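Beta-1,3-glucanosyltransferase (Rhizomucor miehei CAU432, PDB 4WTP) is a fungal enzyme of glycosyl hydrolase family 17, built as a single-chain (beta/alpha)8 barrel. Local coordinates at residues 72-75 with 79-82; 86-91 with 122-127; 194-199 with 224-229; 245-250 with 261-266. One frame throughout, in Å; residues are numbered along the deposited sequence.

Contact 1: residues 72-75 with 79-82; sequences FALS and QASL
A beta-alpha loop is tied here to the helix that follows it, with Gln-79 laid along the backbone of Phe-72 and Ala-73. The first torsion of Gln-79 places CG between its own backbone N and carbonyl carbon (chi1 72°), and beyond CG the chain runs extended. CG passes close to Ala-73 O, at 3.0 Å. Further out, OE1 takes two weak hydrogen bonds, from Phe-72 N and from Ala-73 N at 3.4 Å each. Water 1 bridges the first of these pairs: it donates to Gln-79 OE1 at 2.7 Å and accepts from Phe-72 N at 2.9 Å. Phe-72 N thus shares its hydrogen between the water and OE1. The NE2 end bonds to Val-76 O in the intervening loop, which, with the water on OE1, probably sets the amide's rotation. In the (beta/alpha)8 barrel this loop leads from strand 68-71, the second strand, into helix 79-90. A second water accepts from Ser-81 N in the first turn of that helix and donates to Leu-74 O. The apolar part is small: Leu-74 CD2 rests on Ala-80 CB at 3.9 Å. Leu-74 also packs on helix 104-119, whose Glu-109 accepts from Leu-74 N and bonds to Ser-75 OG.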
# COMPACT_ATOMS: atom_id res chain seq x y z
N PHE A 72 -2.42 2.16 6.49
CA PHE A 72 -3.72 2.09 5.84
C PHE A 72 -4.83 3.01 6.39
O PHE A 72 -5.79 3.29 5.67
CB PHE A 72 -4.24 0.64 5.78
CG PHE A 72 -3.51 -0.22 4.78
CD1 PHE A 72 -3.89 -0.22 3.45
CD2 PHE A 72 -2.39 -0.95 5.15
CE1 PHE A 72 -3.20 -0.99 2.51
CE2 PHE A 72 -1.69 -1.72 4.23
CZ PHE A 72 -2.10 -1.74 2.91
N ALA A 73 -4.66 3.48 7.62
CA ALA A 73 -5.70 4.28 8.27
C ALA A 73 -5.04 5.38 9.10
O ALA A 73 -3.91 5.22 9.53
CB ALA A 73 -6.61 3.42 9.16
N LEU A 74 -5.75 6.49 9.31
CA LEU A 74 -5.22 7.56 10.15
C LEU A 74 -5.59 7.33 11.60
O LEU A 74 -4.69 7.31 12.43
CB LEU A 74 -5.74 8.93 9.70
CG LEU A 74 -5.38 9.36 8.28
CD1 LEU A 74 -6.04 10.71 8.00
CD2 LEU A 74 -3.89 9.43 8.03
N SER A 75 -6.89 7.14 11.88
CA SER A 75 -7.36 7.11 13.26
C SER A 75 -7.17 5.76 13.96
O SER A 75 -6.88 5.71 15.15
CB SER A 75 -8.81 7.58 13.32
OG SER A 75 -9.66 6.85 12.44
N GLN A 79 -2.31 5.11 14.46
CA GLN A 79 -1.16 4.55 13.76
C GLN A 79 -0.40 5.57 12.92
O GLN A 79 0.81 5.45 12.78
CB GLN A 79 -1.57 3.34 12.90
CG GLN A 79 -2.37 3.70 11.65
CD GLN A 79 -2.93 2.48 10.94
OE1 GLN A 79 -2.44 2.11 9.87
NE2 GLN A 79 -3.96 1.85 11.52
N ALA A 80 -1.11 6.56 12.38
CA ALA A 80 -0.42 7.59 11.59
C ALA A 80 0.56 8.42 12.43
O ALA A 80 1.71 8.62 12.05
CB ALA A 80 -1.40 8.46 10.84
N SER A 81 0.10 8.91 13.59
CA SER A 81 0.98 9.67 14.50
C SER A 81 2.17 8.84 15.00
O SER A 81 3.34 9.29 14.97
CB SER A 81 0.19 10.20 15.70
OG SER A 81 1.02 10.89 16.63
N LEU A 82 1.90 7.58 15.37
CA LEU A 82 2.98 6.67 15.78
C LEU A 82 3.99 6.38 14.66
O LEU A 82 5.21 6.46 14.87
CB LEU A 82 2.42 5.35 16.30
CG LEU A 82 2.29 5.19 17.82
CD1 LEU A 82 1.58 6.38 18.45
CD2 LEU A 82 1.61 3.88 18.17
O HOH W 1 -1.62 0.06 8.36
O HOH W 2 -2.86 8.89 14.17

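Contact 2: residues 86-91 with 122-127; sequences ATQALG and VSNVDG
Gln-88 NE2 donates to two oxygens, Asn-124 OD1 at 2.9 Å and the backbone O of Asp-121. The bond to Asn-124 is nearly straight, with an N-H...O angle of 172°, and OD1 lies in the amide plane of Gln-88. Relative to the Asn-124 carbonyl, the donor stands well above the plane, not on a lone pair. The two amides are turned 75° against each other, and the side chains cross at about a right angle. Asn-124 CG lies between its backbone N and carbonyl carbon (chi1 69°), which turns the amide toward the helix. Gln-88 CG also comes alongside that amide, 3.6 Å from CG of Asn-124. The other half of the amide is engaged as well. Asn-124 ND2 donates to Thr-87 OG1 at 3.0 Å, with the hydroxyl oxygen lying in the amide plane, and ND2 also bonds to Met-92 O. These partners fix which end of the Asn-124 amide is oxygen and which is nitrogen. Thr-87 OG1 in turn bonds back to Ala-83 O, one turn earlier in its helix. Asn-124 occupies the third position of a type I turn from Val-122 to Val-125. The contact therefore joins the last turns of helix 79-90, closed by a Schellman motif at Gly-91, to the turn that opens barrel strand 125-132. Strand 93-98 lies next to that strand, while Phe-59 of helix 52-62 packs against Thr-87.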
# COMPACT_ATOMS: atom_id res chain seq x y z
N ALA A 86 8.07 7.09 14.37
CA ALA A 86 9.01 5.99 14.16
C ALA A 86 9.84 6.19 12.89
O ALA A 86 11.06 6.08 12.93
CB ALA A 86 8.25 4.68 14.12
N THR A 87 9.15 6.52 11.78
CA THR A 87 9.86 6.76 10.52
C THR A 87 10.84 7.95 10.68
O THR A 87 11.97 7.90 10.21
CB THR A 87 8.92 6.97 9.31
OG1 THR A 87 7.92 7.97 9.61
CG2 THR A 87 8.25 5.64 8.92
N GLN A 88 10.36 9.03 11.29
CA GLN A 88 11.20 10.25 11.42
C GLN A 88 12.45 9.98 12.26
O GLN A 88 13.55 10.38 11.88
CB GLN A 88 10.41 11.45 11.94
CG GLN A 88 9.46 12.05 10.89
CD GLN A 88 8.31 12.86 11.47
OE1 GLN A 88 8.38 13.33 12.61
NE2 GLN A 88 7.23 13.01 10.70
N ALA A 89 12.26 9.22 13.33
CA ALA A 89 13.38 8.78 14.17
C ALA A 89 14.43 7.96 13.39
O ALA A 89 15.63 8.04 13.67
CB ALA A 89 12.88 7.99 15.36
N LEU A 90 13.97 7.19 12.40
CA LEU A 90 14.85 6.30 11.64
C LEU A 90 15.26 6.88 10.32
O LEU A 90 16.02 6.25 9.56
CB LEU A 90 14.18 4.93 11.43
CG LEU A 90 13.86 4.17 12.72
CD1 LEU A 90 13.22 2.83 12.39
CD2 LEU A 90 15.13 3.98 13.54
N GLY A 91 14.80 8.10 10.03
CA GLY A 91 15.16 8.77 8.79
C GLY A 91 14.45 8.15 7.59
O GLY A 91 14.97 8.19 6.46
N VAL A 122 4.89 16.58 9.34
CA VAL A 122 4.47 15.74 8.19
C VAL A 122 5.47 15.86 7.04
O VAL A 122 5.15 15.58 5.86
CB VAL A 122 3.04 16.05 7.67
CG1 VAL A 122 2.02 15.63 8.71
CG2 VAL A 122 2.89 17.53 7.31
N SER A 123 6.68 16.29 7.37
CA SER A 123 7.65 16.60 6.32
C SER A 123 8.18 15.38 5.57
O SER A 123 8.73 15.52 4.48
CB SER A 123 8.80 17.40 6.90
OG SER A 123 9.59 16.65 7.81
N ASN A 124 8.00 14.19 6.14
CA ASN A 124 8.51 12.99 5.48
C ASN A 124 7.43 12.20 4.77
O ASN A 124 7.64 11.04 4.42
CB ASN A 124 9.27 12.09 6.44
CG ASN A 124 8.37 11.43 7.48
OD1 ASN A 124 7.38 12.01 7.95
ND2 ASN A 124 8.73 10.18 7.83
N VAL A 125 6.29 12.84 4.52
CA VAL A 125 5.13 12.19 3.92
C VAL A 125 5.22 12.38 2.41
O VAL A 125 5.21 13.51 1.90
CB VAL A 125 3.80 12.77 4.46
CG1 VAL A 125 2.60 12.25 3.68
CG2 VAL A 125 3.63 12.47 5.94
N ASP A 126 5.25 11.27 1.67
CA ASP A 126 5.39 11.30 0.22
C ASP A 126 4.04 11.26 -0.48
O ASP A 126 3.97 11.38 -1.71
CB ASP A 126 6.26 10.16 -0.27
CG ASP A 126 7.73 10.40 0.02
OD1 ASP A 126 8.21 11.54 -0.12
OD2 ASP A 126 8.41 9.47 0.44
N GLY A 127 2.96 11.07 0.26
CA GLY A 127 1.64 11.07 -0.35
C GLY A 127 0.57 10.74 0.67
O GLY A 127 0.87 10.08 1.68

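Contact 3: residues 194-199 with 224-229; sequences VTIDNA and TGWPSA
The backbones stay well apart, 9.1 Å between Ile-196 CA and Trp-226 CA, and no hydrogen bond crosses; the Trp-226 side chain spans the distance. Its CG lies opposite the backbone N (chi1 -169°), which sends the indole toward the start of the helix. Ile-196 CD1 sits over the centre of the six-membered ring in a CH-pi contact. The methyl is 3.8 Å from the ring centroid and only 4° off the ring normal. A different group meets the rim: Val-194 O lies in the ring plane, 3.3 Å from Trp-226 CH2. That carbonyl oxygen also accepts a hydrogen bond from Ser-236 OG. Ala-199, one turn along the helix from Ile-196, brings its CB to 3.5 Å from Trp-226 CZ3. The indole nitrogen NE1 is held separately by Val-237 O, which anchors the ring from its polar side. Two tyrosines complete the aromatic cluster, Tyr-190 edge-to-face with Trp-226 and Tyr-246 with its plane inclined by about 40°. Thus the loop that leaves barrel strand 219-223 is fastened to the beginning of helix 196-212, with helix 240-256 alongside through Tyr-246 and Asn-242.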
# COMPACT_ATOMS: atom_id res chain seq x y z
N VAL A 194 -4.40 -16.39 -11.76
CA VAL A 194 -3.30 -16.39 -12.75
C VAL A 194 -2.13 -17.26 -12.24
O VAL A 194 -1.70 -17.12 -11.09
CB VAL A 194 -2.84 -14.96 -13.03
CG1 VAL A 194 -1.66 -14.92 -13.99
CG2 VAL A 194 -4.01 -14.14 -13.58
N THR A 195 -1.66 -18.15 -13.08
CA THR A 195 -0.55 -19.02 -12.68
C THR A 195 0.70 -18.16 -12.45
O THR A 195 0.90 -17.14 -13.12
CB THR A 195 -0.30 -20.14 -13.71
OG1 THR A 195 0.60 -21.12 -13.18
CG2 THR A 195 0.27 -19.57 -15.02
N ILE A 196 1.57 -18.63 -11.56
CA ILE A 196 2.69 -17.81 -11.13
C ILE A 196 3.57 -17.28 -12.28
O ILE A 196 4.03 -16.12 -12.26
CB ILE A 196 3.52 -18.56 -10.06
CG1 ILE A 196 4.68 -17.68 -9.55
CG2 ILE A 196 4.00 -19.95 -10.55
CD1 ILE A 196 4.27 -16.36 -8.90
N ASP A 197 3.85 -18.10 -13.29
CA ASP A 197 4.76 -17.68 -14.36
C ASP A 197 4.26 -16.45 -15.11
O ASP A 197 5.05 -15.71 -15.73
CB ASP A 197 5.00 -18.83 -15.35
CG ASP A 197 5.82 -19.93 -14.78
OD1 ASP A 197 6.37 -19.77 -13.68
OD2 ASP A 197 5.95 -20.96 -15.47
N ASN A 198 2.94 -16.28 -15.11
CA ASN A 198 2.28 -15.20 -15.81
C ASN A 198 1.88 -14.01 -14.90
O ASN A 198 1.34 -13.05 -15.37
CB ASN A 198 1.00 -15.73 -16.51
CG ASN A 198 1.20 -17.01 -17.33
OD1 ASN A 198 2.31 -17.43 -17.59
ND2 ASN A 198 0.09 -17.64 -17.72
N ALA A 199 2.14 -14.10 -13.60
CA ALA A 199 1.52 -13.17 -12.67
C ALA A 199 2.07 -11.74 -12.77
O ALA A 199 1.27 -10.78 -12.85
CB ALA A 199 1.65 -13.72 -11.27
N THR A 224 0.58 -5.00 -4.28
CA THR A 224 0.53 -6.31 -4.94
C THR A 224 1.43 -7.22 -4.12
O THR A 224 2.33 -6.75 -3.41
CB THR A 224 0.98 -6.28 -6.40
OG1 THR A 224 0.57 -7.51 -7.00
CG2 THR A 224 2.50 -6.18 -6.53
N GLY A 225 1.17 -8.52 -4.19
CA GLY A 225 1.92 -9.51 -3.43
C GLY A 225 1.39 -10.89 -3.73
O GLY A 225 0.47 -11.04 -4.55
N TRP A 226 1.92 -11.91 -3.04
CA TRP A 226 1.63 -13.29 -3.35
C TRP A 226 1.83 -14.07 -2.06
O TRP A 226 2.87 -13.91 -1.38
CB TRP A 226 2.59 -13.82 -4.43
CG TRP A 226 2.19 -15.15 -4.97
CD1 TRP A 226 2.36 -16.40 -4.37
CD2 TRP A 226 1.47 -15.39 -6.22
NE1 TRP A 226 1.85 -17.38 -5.21
CE2 TRP A 226 1.30 -16.83 -6.33
CE3 TRP A 226 1.01 -14.59 -7.25
CZ2 TRP A 226 0.68 -17.41 -7.41
CZ3 TRP A 226 0.36 -15.20 -8.32
CH2 TRP A 226 0.20 -16.58 -8.41
N PRO A 227 0.90 -14.98 -1.71
CA PRO A 227 1.00 -15.69 -0.44
C PRO A 227 1.93 -16.90 -0.48
O PRO A 227 2.06 -17.61 -1.49
CB PRO A 227 -0.45 -16.14 -0.18
CG PRO A 227 -0.99 -16.38 -1.55
CD PRO A 227 -0.36 -15.29 -2.40
N SER A 228 2.59 -17.14 0.64
CA SER A 228 3.52 -18.28 0.71
C SER A 228 2.89 -19.60 1.18
O SER A 228 3.55 -20.63 1.13
CB SER A 228 4.70 -17.96 1.61
OG SER A 228 4.27 -17.66 2.92
N ALA A 229 1.66 -19.56 1.67
CA ALA A 229 0.96 -20.77 2.16
C ALA A 229 -0.51 -20.50 2.20
O ALA A 229 -0.96 -19.35 2.02
CB ALA A 229 1.47 -21.18 3.54

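Contact 4: residues 245-250 with 261-266; sequences KYLHDV and LLYFSA
This is buried apolar packing between an outer helix and the last strand of the (beta/alpha)8 barrel, carried chiefly by Tyr-246 and Leu-247 against Tyr-263, with Val-250 beside Leu-261. Helix 240-256 leads into strand 262-263, which closes the barrel: Leu-262 shares backbone bonds with Ile-221 of strand 219-223, and Tyr-263 with Gly-39 and Asn-41 of strand 39-41. Tyr-263 has the largest share of the contact. Its CG is turned away from the backbone N (chi1 -167°), and the ring reaches the helix between Tyr-246 and Leu-247. Tyr-263 OH lies at the edge of the Tyr-246 ring, in its plane and 3.9 Å from CD2. The hydroxyl of Tyr-246 itself bonds to Thr-224 OG1. One turn along the helix, Val-250 CG1 meets Leu-261 CD2. These side chains cross at about a right angle, but the closeness of the pair is doubtful because Val-250 is modelled in two conformers. Val-250 also packs on Leu-203 of helix 196-212. Leu-247 comes over the face of Tyr-263 instead: its CD1 stands 3.8 Å from the ring centroid, 13° off the normal.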
# COMPACT_ATOMS: atom_id res chain seq x y z
N LYS A 245 9.37 -16.02 -6.32
CA LYS A 245 9.35 -15.71 -7.74
C LYS A 245 8.57 -14.42 -8.03
O LYS A 245 9.02 -13.56 -8.80
CB LYS A 245 8.79 -16.88 -8.54
CG LYS A 245 8.58 -16.55 -10.00
CD LYS A 245 8.30 -17.78 -10.85
CE LYS A 245 7.96 -17.38 -12.28
NZ LYS A 245 8.87 -16.39 -12.94
N TYR A 246 7.39 -14.28 -7.41
CA TYR A 246 6.55 -13.11 -7.66
C TYR A 246 7.27 -11.85 -7.21
O TYR A 246 7.33 -10.85 -7.91
CB TYR A 246 5.21 -13.23 -6.92
CG TYR A 246 4.21 -12.16 -7.37
CD1 TYR A 246 3.73 -12.17 -8.67
CD2 TYR A 246 3.82 -11.13 -6.52
CE1 TYR A 246 2.80 -11.21 -9.10
CE2 TYR A 246 2.89 -10.17 -6.93
CZ TYR A 246 2.42 -10.20 -8.23
OH TYR A 246 1.52 -9.27 -8.69
N LEU A 247 7.87 -11.90 -6.02
CA LEU A 247 8.64 -10.78 -5.49
C LEU A 247 9.75 -10.39 -6.48
O LEU A 247 9.89 -9.21 -6.84
CB LEU A 247 9.25 -11.20 -4.14
CG LEU A 247 10.15 -10.17 -3.50
CD1 LEU A 247 9.39 -8.89 -3.17
CD2 LEU A 247 10.80 -10.78 -2.26
N HIS A 248 10.55 -11.38 -6.89
CA HIS A 248 11.65 -11.07 -7.83
C HIS A 248 11.12 -10.47 -9.11
O HIS A 248 11.69 -9.49 -9.61
CB HIS A 248 12.42 -12.34 -8.15
CG HIS A 248 13.19 -12.91 -6.98
ND1 HIS A 248 14.02 -13.97 -7.09
CD2 HIS A 248 13.22 -12.53 -5.66
CE1 HIS A 248 14.54 -14.25 -5.89
NE2 HIS A 248 14.08 -13.36 -5.02
N ASP A 249 10.07 -11.06 -9.67
CA ASP A 249 9.57 -10.63 -10.98
C ASP A 249 8.96 -9.25 -10.91
O ASP A 249 9.21 -8.43 -11.79
CB ASP A 249 8.51 -11.58 -11.53
CG ASP A 249 9.06 -12.94 -11.90
OD1 ASP A 249 10.30 -13.10 -11.97
OD2 ASP A 249 8.24 -13.85 -12.15
N VAL A 250 8.15 -8.99 -9.90
CA VAL A 250 7.52 -7.69 -9.82
C VAL A 250 8.54 -6.58 -9.58
O VAL A 250 8.48 -5.53 -10.20
CB VAL A 250 6.42 -7.69 -8.75
CG1 VAL A 250 5.95 -6.28 -8.47
CG2 VAL A 250 5.24 -8.55 -9.18
N LEU A 261 6.45 1.30 -6.53
CA LEU A 261 5.66 0.20 -5.99
C LEU A 261 5.74 0.11 -4.47
O LEU A 261 6.84 0.13 -3.91
CB LEU A 261 6.19 -1.12 -6.58
CG LEU A 261 5.79 -2.41 -5.85
CD1 LEU A 261 4.31 -2.64 -6.05
CD2 LEU A 261 6.62 -3.59 -6.35
N LEU A 262 4.58 -0.03 -3.83
CA LEU A 262 4.53 -0.39 -2.40
C LEU A 262 4.18 -1.88 -2.34
O LEU A 262 3.05 -2.27 -2.72
CB LEU A 262 3.45 0.42 -1.68
CG LEU A 262 3.66 1.94 -1.73
CD1 LEU A 262 2.46 2.63 -1.08
CD2 LEU A 262 5.00 2.33 -1.09
N TYR A 263 5.13 -2.69 -1.91
CA TYR A 263 4.92 -4.14 -1.90
C TYR A 263 4.02 -4.56 -0.74
O TYR A 263 4.09 -3.99 0.35
CB TYR A 263 6.28 -4.85 -1.86
CG TYR A 263 6.12 -6.32 -2.16
CD1 TYR A 263 6.00 -6.78 -3.48
CD2 TYR A 263 5.99 -7.25 -1.13
CE1 TYR A 263 5.77 -8.12 -3.76
CE2 TYR A 263 5.75 -8.59 -1.41
CZ TYR A 263 5.64 -9.00 -2.72
OH TYR A 263 5.36 -10.32 -3.01
N PHE A 264 3.18 -5.56 -0.97
CA PHE A 264 2.26 -6.06 0.07
C PHE A 264 2.68 -7.47 0.48
O PHE A 264 2.58 -8.38 -0.35
CB PHE A 264 0.82 -6.10 -0.48
CG PHE A 264 -0.20 -6.40 0.57
CD1 PHE A 264 -0.56 -7.73 0.86
CD2 PHE A 264 -0.75 -5.37 1.33
CE1 PHE A 264 -1.48 -8.02 1.87
CE2 PHE A 264 -1.67 -5.66 2.34
CZ PHE A 264 -2.02 -6.98 2.62
N SER A 265 3.14 -7.70 1.70
CA SER A 265 3.22 -6.69 2.77
C SER A 265 4.49 -6.98 3.57
O SER A 265 5.24 -7.92 3.26
CB SER A 265 1.99 -6.83 3.71
OG SER A 265 1.96 -8.10 4.35
N ALA A 266 4.75 -6.16 4.59
CA ALA A 266 5.96 -6.30 5.37
C ALA A 266 6.04 -7.65 6.11
O ALA A 266 7.04 -8.38 5.99
CB ALA A 266 6.09 -5.14 6.36

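In the fold
Contacts 1 and 2 both use helix 79-90, at its beginning and its end, and both are buried yet largely polar. In contact 1 the direct amide bonds are weak and a water bridges; in contact 2 the amides bond to each other directly. Contacts 3 and 4 rely on aromatic rings and methyl groups. Contact 4 is buried and nearest the chain's centre, whereas contact 3 is only partly buried. These two are neighbours, with centres 10 Å apart. They are joined directly, for instance by a probable backbone hydrogen bond from Phe-264 N to Thr-224 O. Across the barrel, contact 1 touches contact 4 where Phe-72 packs on Phe-264.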